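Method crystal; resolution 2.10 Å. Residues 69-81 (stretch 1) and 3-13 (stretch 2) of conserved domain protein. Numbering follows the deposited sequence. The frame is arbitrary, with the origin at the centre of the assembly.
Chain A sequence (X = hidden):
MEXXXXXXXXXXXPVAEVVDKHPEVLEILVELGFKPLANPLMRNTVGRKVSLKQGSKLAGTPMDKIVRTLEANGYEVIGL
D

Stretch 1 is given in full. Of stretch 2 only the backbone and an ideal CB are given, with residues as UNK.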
ATOM      1  N   THR A  69       4.792   7.703  -5.771  1.00 39.76           N
ATOM      2  CA  THR A  69       4.582   6.568  -6.674  1.00 40.22           C
ATOM      3  C   THR A  69       3.093   6.289  -6.867  1.00 39.85           C
ATOM      4  O   THR A  69       2.623   6.120  -7.995  1.00 39.83           O
ATOM      5  CB  THR A  69       5.297   5.311  -6.153  1.00 39.77           C
ATOM      6  OG1 THR A  69       6.681   5.606  -5.932  1.00 39.95           O
ATOM      7  CG2 THR A  69       5.186   4.171  -7.158  1.00 40.11           C
ATOM      8  N   LEU A  70       2.353   6.275  -5.766  1.00 39.78           N
ATOM      9  CA  LEU A  70       0.924   6.047  -5.838  1.00 40.44           C
ATOM     10  C   LEU A  70       0.209   7.137  -6.616  1.00 40.40           C
ATOM     11  O   LEU A  70      -0.609   6.836  -7.484  1.00 40.39           O
ATOM     12  CB  LEU A  70       0.328   5.876  -4.435  1.00 40.62           C
ATOM     13  CG  LEU A  70       0.675   4.566  -3.709  1.00 41.62           C
ATOM     14  CD1 LEU A  70       0.173   4.614  -2.252  1.00 42.31           C
ATOM     15  CD2 LEU A  70       0.102   3.354  -4.438  1.00 41.10           C
ATOM     16  N   GLU A  71       0.521   8.405  -6.331  1.00 41.26           N
ATOM     17  CA  GLU A  71      -0.043   9.517  -7.107  1.00 41.42           C
ATOM     18  C   GLU A  71       0.310   9.434  -8.595  1.00 40.82           C
ATOM     19  O   GLU A  71      -0.544   9.650  -9.426  1.00 40.62           O
ATOM     20  CB  GLU A  71       0.378  10.856  -6.521  1.00 41.74           C
ATOM     21  CG  GLU A  71      -0.181  11.093  -5.127  1.00 43.58           C
ATOM     22  CD  GLU A  71       0.128  12.481  -4.589  1.00 44.61           C
ATOM     23  OE1 GLU A  71       1.178  13.069  -4.935  1.00 48.78           O
ATOM     24  OE2 GLU A  71      -0.685  12.986  -3.790  1.00 50.65           O
ATOM     25  N   ALA A  72       1.554   9.092  -8.917  1.00 40.97           N
ATOM     26  CA  ALA A  72       1.994   8.917 -10.314  1.00 41.43           C
ATOM     27  C   ALA A  72       1.275   7.794 -11.066  1.00 41.56           C
ATOM     28  O   ALA A  72       1.305   7.764 -12.278  1.00 41.77           O
ATOM     29  CB  ALA A  72       3.490   8.653 -10.363  1.00 41.28           C
ATOM     30  N   ASN A  73       0.682   6.849 -10.349  1.00 42.08           N
ATOM     31  CA  ASN A  73      -0.056   5.755 -10.968  1.00 42.51           C
ATOM     32  C   ASN A  73      -1.583   5.915 -10.841  1.00 42.93           C
ATOM     33  O   ASN A  73      -2.336   4.975 -11.075  1.00 43.59           O
ATOM     34  CB  ASN A  73       0.422   4.430 -10.386  1.00 42.20           C
ATOM     35  CG  ASN A  73       1.808   4.043 -10.879  1.00 42.32           C
ATOM     36  OD1 ASN A  73       1.963   3.521 -11.992  1.00 41.88           O
ATOM     37  ND2 ASN A  73       2.830   4.297 -10.052  1.00 40.49           N
ATOM     38  N   GLY A  74      -2.035   7.104 -10.468  1.00 43.37           N
ATOM     39  CA  GLY A  74      -3.458   7.442 -10.525  1.00 43.96           C
ATOM     40  C   GLY A  74      -4.219   7.465  -9.206  1.00 44.50           C
ATOM     41  O   GLY A  74      -5.431   7.713  -9.191  1.00 45.15           O
ATOM     42  N   TYR A  75      -3.530   7.238  -8.098  1.00 44.33           N
ATOM     43  CA  TYR A  75      -4.198   7.136  -6.812  1.00 44.56           C
ATOM     44  C   TYR A  75      -4.157   8.440  -6.033  1.00 44.66           C
ATOM     45  O   TYR A  75      -3.241   9.232  -6.174  1.00 45.04           O
ATOM     46  CB  TYR A  75      -3.602   5.995  -5.993  1.00 44.57           C
ATOM     47  CG  TYR A  75      -3.767   4.651  -6.660  1.00 44.78           C
ATOM     48  CD1 TYR A  75      -4.923   3.897  -6.467  1.00 44.49           C
ATOM     49  CD2 TYR A  75      -2.780   4.139  -7.489  1.00 44.73           C
ATOM     50  CE1 TYR A  75      -5.086   2.668  -7.082  1.00 45.58           C
ATOM     51  CE2 TYR A  75      -2.935   2.922  -8.118  1.00 45.76           C
ATOM     52  CZ  TYR A  75      -4.090   2.187  -7.913  1.00 45.32           C
ATOM     53  OH  TYR A  75      -4.243   0.965  -8.515  1.00 46.10           O
ATOM     54  N   GLU A  76      -5.176   8.635  -5.209  1.00 45.17           N
ATOM     55  CA  GLU A  76      -5.213   9.676  -4.215  1.00 45.72           C
ATOM     56  C   GLU A  76      -4.982   9.057  -2.853  1.00 45.40           C
ATOM     57  O   GLU A  76      -5.655   8.109  -2.487  1.00 44.67           O
ATOM     58  CB  GLU A  76      -6.580  10.356  -4.251  1.00 47.00           C
ATOM     59  CG  GLU A  76      -6.535  11.806  -3.865  1.00 51.28           C
ATOM     60  CD  GLU A  76      -5.784  12.651  -4.898  1.00 54.90           C
ATOM     61  OE1 GLU A  76      -6.175  12.636  -6.093  1.00 57.87           O
ATOM     62  OE2 GLU A  76      -4.800  13.301  -4.501  1.00 56.92           O
ATOM     63  N   VAL A  77      -4.044   9.617  -2.087  1.00 45.22           N
ATOM     64  CA  VAL A  77      -3.626   9.024  -0.844  1.00 45.00           C
ATOM     65  C   VAL A  77      -4.238   9.733   0.359  1.00 44.77           C
ATOM     66  O   VAL A  77      -4.254  10.945   0.418  1.00 44.43           O
ATOM     67  CB  VAL A  77      -2.107   9.046  -0.748  1.00 45.41           C
ATOM     68  CG1 VAL A  77      -1.648   8.445   0.571  1.00 46.06           C
ATOM     69  CG2 VAL A  77      -1.503   8.291  -1.936  1.00 46.27           C
ATOM     70  N   ILE A  78      -4.729   8.966   1.328  1.00 44.46           N
ATOM     71  CA  ILE A  78      -5.257   9.536   2.565  1.00 44.57           C
ATOM     72  C   ILE A  78      -4.656   8.799   3.748  1.00 44.52           C
ATOM     73  O   ILE A  78      -3.948   7.823   3.562  1.00 44.18           O
ATOM     74  CB  ILE A  78      -6.818   9.506   2.610  1.00 44.08           C
ATOM     75  CG1 ILE A  78      -7.364   8.073   2.636  1.00 43.61           C
ATOM     76  CG2 ILE A  78      -7.405  10.266   1.409  1.00 43.56           C
ATOM     77  CD1 ILE A  78      -8.870   8.015   2.842  1.00 43.66           C
ATOM     78  N   GLY A  79      -4.936   9.281   4.953  1.00 45.06           N
ATOM     79  CA  GLY A  79      -4.486   8.637   6.179  1.00 46.36           C
ATOM     80  C   GLY A  79      -3.041   8.899   6.581  1.00 46.82           C
ATOM     81  O   GLY A  79      -2.500   8.189   7.429  1.00 46.69           O
ATOM     82  N   LEU A  80      -2.419   9.893   5.957  1.00 48.11           N
ATOM     83  CA  LEU A  80      -1.065  10.354   6.305  1.00 49.70           C
ATOM     84  C   LEU A  80      -1.007  10.982   7.695  1.00 50.63           C
ATOM     85  O   LEU A  80      -2.021  11.468   8.192  1.00 50.64           O
ATOM     86  CB  LEU A  80      -0.622  11.423   5.292  1.00 50.18           C
ATOM     87  CG  LEU A  80       0.183  11.109   4.017  1.00 51.19           C
ATOM     88  CD1 LEU A  80       0.562   9.679   3.872  1.00 52.49           C
ATOM     89  CD2 LEU A  80      -0.537  11.580   2.780  1.00 51.13           C
ATOM     90  N   ASP A  81       0.183  11.003   8.311  1.00 51.91           N
ATOM     91  CA  ASP A  81       0.398  11.751   9.569  1.00 52.58           C
ATOM     92  C   ASP A  81       0.346  13.266   9.319  1.00 53.48           C
ATOM     93  O   ASP A  81       0.446  13.727   8.170  1.00 54.36           O
ATOM     94  CB  ASP A  81       1.757  11.414  10.217  1.00 53.31           C
ATOM     95  CG  ASP A  81       1.817  10.004  10.794  1.00 54.95           C
ATOM     96  OD1 ASP A  81       0.765   9.335  10.897  1.00 58.15           O
ATOM     97  OD2 ASP A  81       2.931   9.552  11.153  1.00 58.76           O
ATOM     98  N   UNK A   3     -13.901  15.878  -9.337  1.00 59.19           N
ATOM     99  CA  UNK A   3     -13.772  15.402  -7.924  1.00 59.23           C
ATOM    100  C   UNK A   3     -13.186  13.989  -7.844  1.00 59.14           C
ATOM    101  O   UNK A   3     -13.359  13.175  -8.756  1.00 59.27           O
ATOM    102  CB  UNK A   3     -15.136  15.419  -7.231  1.00 59.23           C
ATOM    103  N   UNK A   4     -12.504  13.696  -6.742  1.00 58.90           N
ATOM    104  CA  UNK A   4     -11.941  12.367  -6.545  1.00 58.71           C
ATOM    105  C   UNK A   4     -12.992  11.445  -5.930  1.00 58.46           C
ATOM    106  O   UNK A   4     -13.680  11.796  -4.967  1.00 58.38           O
ATOM    107  CB  UNK A   4     -10.696  12.432  -5.659  1.00 58.71           C
ATOM    108  N   UNK A   5     -13.110  10.268  -6.526  1.00 58.05           N
ATOM    109  CA  UNK A   5     -14.188   9.342  -6.223  1.00 57.82           C
ATOM    110  C   UNK A   5     -13.673   7.907  -6.140  1.00 57.53           C
ATOM    111  O   UNK A   5     -14.080   7.133  -5.277  1.00 57.44           O
ATOM    112  CB  UNK A   5     -15.291   9.449  -7.278  1.00 57.82           C
ATOM    113  N   UNK A   6     -12.776   7.568  -7.058  1.00 57.06           N
ATOM    114  CA  UNK A   6     -12.234   6.235  -7.167  1.00 56.44           C
ATOM    115  C   UNK A   6     -10.731   6.306  -6.897  1.00 55.10           C
ATOM    116  O   UNK A   6     -10.135   7.394  -6.870  1.00 55.33           O
ATOM    117  CB  UNK A   6     -12.529   5.631  -8.541  1.00 56.44           C
ATOM    118  N   UNK A   7     -10.130   5.145  -6.692  1.00 52.87           N
ATOM    119  CA  UNK A   7      -8.677   5.033  -6.570  1.00 51.51           C
ATOM    120  C   UNK A   7      -8.088   5.782  -5.361  1.00 49.65           C
ATOM    121  O   UNK A   7      -7.023   6.359  -5.434  1.00 48.93           O
ATOM    122  CB  UNK A   7      -8.025   5.556  -7.852  1.00 51.51           C
ATOM    123  N   UNK A   8      -8.792   5.715  -4.236  1.00 47.57           N
ATOM    124  CA  UNK A   8      -8.351   6.312  -2.982  1.00 46.42           C
ATOM    125  C   UNK A   8      -7.665   5.213  -2.167  1.00 45.49           C
ATOM    126  O   UNK A   8      -8.220   4.127  -2.002  1.00 44.57           O
ATOM    127  CB  UNK A   8      -9.520   6.933  -2.214  1.00 46.42           C
ATOM    128  N   UNK A   9      -6.461   5.502  -1.682  1.00 44.25           N
ATOM    129  CA  UNK A   9      -5.682   4.565  -0.888  1.00 44.49           C
ATOM    130  C   UNK A   9      -5.410   5.166   0.482  1.00 43.58           C
ATOM    131  O   UNK A   9      -4.890   6.262   0.600  1.00 42.16           O
ATOM    132  CB  UNK A   9      -4.372   4.207  -1.593  1.00 44.49           C
ATOM    133  N   UNK A  10      -5.801   4.429   1.511  1.00 43.67           N
ATOM    134  CA  UNK A  10      -5.606   4.834   2.886  1.00 43.88           C
ATOM    135  C   UNK A  10      -4.350   4.109   3.393  1.00 44.10           C
ATOM    136  O   UNK A  10      -4.297   2.878   3.410  1.00 44.04           O
ATOM    137  CB  UNK A  10      -6.834   4.518   3.743  1.00 43.88           C
ATOM    138  N   UNK A  11      -3.333   4.876   3.781  1.00 44.00           N
ATOM    139  CA  UNK A  11      -2.069   4.284   4.214  1.00 44.15           C
ATOM    140  C   UNK A  11      -2.130   3.878   5.688  1.00 44.09           C
ATOM    141  O   UNK A  11      -1.160   3.356   6.220  1.00 43.26           O
ATOM    142  CB  UNK A  11      -0.917   5.264   3.984  1.00 44.15           C
ATOM    143  N   UNK A  12      -3.268   4.126   6.339  1.00 44.43           N
ATOM    144  CA  UNK A  12      -3.424   3.831   7.759  1.00 45.08           C
ATOM    145  C   UNK A  12      -4.191   2.556   8.065  1.00 45.27           C
ATOM    146  O   UNK A  12      -4.364   2.238   9.225  1.00 46.46           O
ATOM    147  CB  UNK A  12      -4.128   5.005   8.443  1.00 45.08           C
ATOM    148  N   UNK A  13      -4.641   1.830   7.047  1.00 45.57           N
ATOM    149  CA  UNK A  13      -5.375   0.577   7.229  1.00 45.58           C
ATOM    150  C   UNK A  13      -4.481  -0.601   6.790  1.00 46.02           C
ATOM    151  O   UNK A  13      -3.490  -0.391   6.094  1.00 46.15           O
ATOM    152  CB  UNK A  13      -6.683   0.595   6.436  1.00 45.58           C
TER

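Stretch 2 runs beside strand 76-78 in parallel, and four backbone hydrogen bonds fix its register before any side chain is considered. The N of Glu76 donates to the O of position 7 (2.9 Å), the N of position 9 to the O of Glu76 (2.8 Å), the N of Ile78 to the O of position 9 (2.8 Å), and the N of position 11 to the O of Ile78 (3.0 Å).

Position 3 has nothing of stretch 1 near its CB, so almost any residue would do; it is Val3. At position 4 the CA-to-CB bond points toward stretch 1, and the ideal CB lies 4.5 Å from OE1 of Glu76. A basic or polar group could answer that carboxylate, but a small aliphatic one could also pack against the methylene groups of Glu76. The residue is Val4, whose CG1 lies 3.8 Å from Glu76 CB and whose CG2 lies 3.6 Å from Glu76 OE1, the latter a contact without a hydrogen bond. Positions 5 and 6 are again unconstrained by stretch 1; they are Met5 and Asp6.

Position 7 has phi/psi of 63/40, a left-handed conformation that favours glycine, asparagine or aspartate. Its CB points toward stretch 1, 3.6 Å from Gly74 O and 3.8 Å from Tyr75 CD1, so a compact polar side chain fits well. It is Asn7, whose OD1 comes 3.7 Å from Tyr75 CE1.

Positions 8 to 10 alternate across the sheet. Position 8 shares a face with Glu76 and Ile78, its ideal CB 5.2 Å from Ile78 CD1; a branched aliphatic residue suits both the extended backbone and this neighbour. Ile8 places CG2 3.7 Å from Ile78 CD1.

Position 9 lies on the face of Val77, and its CB looks onto Leu70 CD1 (4.6 Å) and Tyr75 CB (4.8 Å). This apolar setting asks for leucine, isoleucine, valine or methionine. Ile9, with chi1 m and chi2 t, sends CD1 over the face of the Tyr75 ring, 3.6 Å from its centroid, in a CH-pi contact; the same CD1 is 3.7 Å from Leu70 CD2.

Position 10 returns to the face of Ile78, its CB 3.8 Å from Ile78 CG1, and begins a type I turn ending at 13. Aspartate, asparagine or serine often opens such a turn by accepting a backbone NH. Asp10 does so: its OD1 accepts from the N of residue 12 at 2.9 Å. The same OD1 is 3.6 Å from Gly79 CA.

Position 11 sees Val77 CG1 and Leu80 CD1, each 4.7 Å from its CB, and a modest aliphatic group would fill the space. Val11 reaches both, CG1 to Val77 CG1 at 3.7 Å and CG2 to Leu80 CD1 at 3.6 Å.

Position 12 points toward Gly79 O, 3.7 Å from its CB; a small polar residue suits the turn. Ser12, with chi1 p, donates from OG to Asp10 OD1 (2.6 Å). Position 13 is out of reach of stretch 1 and could be many things; it is Ile13.

Stretch 2 (3-13) VVMDNIIDVSI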
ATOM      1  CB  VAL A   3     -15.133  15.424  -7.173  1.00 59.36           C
ATOM      2  CG1 VAL A   3     -15.839  16.759  -7.378  1.00 59.53           C
ATOM      3  CG2 VAL A   3     -16.036  14.262  -7.603  1.00 59.70           C
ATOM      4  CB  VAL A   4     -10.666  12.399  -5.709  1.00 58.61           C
ATOM      5  CG1 VAL A   4     -10.085  11.000  -5.586  1.00 58.76           C
ATOM      6  CG2 VAL A   4      -9.663  13.352  -6.344  1.00 58.61           C
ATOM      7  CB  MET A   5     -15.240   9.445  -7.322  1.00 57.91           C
ATOM      8  CG  MET A   5     -16.610   8.903  -6.942  1.00 57.98           C
ATOM      9  SD  MET A   5     -17.440   9.797  -5.619  1.00 55.46           S
ATOM     10  CE  MET A   5     -17.128  11.515  -6.022  1.00 54.72           C
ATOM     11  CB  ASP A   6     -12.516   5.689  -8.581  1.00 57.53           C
ATOM     12  CG  ASP A   6     -13.992   5.770  -8.960  1.00 61.29           C
ATOM     13  OD1 ASP A   6     -14.846   5.652  -8.049  1.00 67.59           O
ATOM     14  OD2 ASP A   6     -14.316   5.936 -10.167  1.00 66.09           O
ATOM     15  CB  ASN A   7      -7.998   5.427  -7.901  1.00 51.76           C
ATOM     16  CG  ASN A   7      -8.399   4.504  -9.062  1.00 52.98           C
ATOM     17  OD1 ASN A   7      -8.138   3.299  -9.037  1.00 52.77           O
ATOM     18  ND2 ASN A   7      -9.074   5.069 -10.066  1.00 55.32           N
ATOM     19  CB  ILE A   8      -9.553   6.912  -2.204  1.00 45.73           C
ATOM     20  CG1 ILE A   8     -10.169   8.071  -2.995  1.00 45.11           C
ATOM     21  CG2 ILE A   8      -9.146   7.363  -0.810  1.00 45.62           C
ATOM     22  CD1 ILE A   8     -11.574   8.401  -2.553  1.00 45.35           C
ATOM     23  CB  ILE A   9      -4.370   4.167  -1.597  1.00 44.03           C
ATOM     24  CG1 ILE A   9      -4.713   3.330  -2.829  1.00 46.19           C
ATOM     25  CG2 ILE A   9      -3.438   3.388  -0.627  1.00 44.42           C
ATOM     26  CD1 ILE A   9      -3.540   3.001  -3.727  1.00 47.06           C
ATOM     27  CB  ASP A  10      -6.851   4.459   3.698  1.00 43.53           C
ATOM     28  CG  ASP A  10      -6.863   5.080   5.083  1.00 43.79           C
ATOM     29  OD1 ASP A  10      -5.776   5.348   5.632  1.00 41.41           O
ATOM     30  OD2 ASP A  10      -7.971   5.290   5.628  1.00 43.97           O
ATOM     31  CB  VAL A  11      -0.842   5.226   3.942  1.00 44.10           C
ATOM     32  CG1 VAL A  11      -0.655   5.455   2.452  1.00 44.36           C
ATOM     33  CG2 VAL A  11      -0.967   6.564   4.678  1.00 43.81           C
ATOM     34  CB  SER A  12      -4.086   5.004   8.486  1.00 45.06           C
ATOM     35  OG  SER A  12      -5.479   5.054   8.236  1.00 45.99           O
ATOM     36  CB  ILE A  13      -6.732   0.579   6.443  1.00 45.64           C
ATOM     37  CG1 ILE A  13      -6.509   0.622   4.926  1.00 45.77           C
ATOM     38  CG2 ILE A  13      -7.618   1.752   6.888  1.00 45.14           C
ATOM     39  CD1 ILE A  13      -7.755   0.386   4.132  1.00 45.51           C
TER
HETATM   40  O   HOH W   1      -7.945   8.747  -7.764  1.00 52.93           O
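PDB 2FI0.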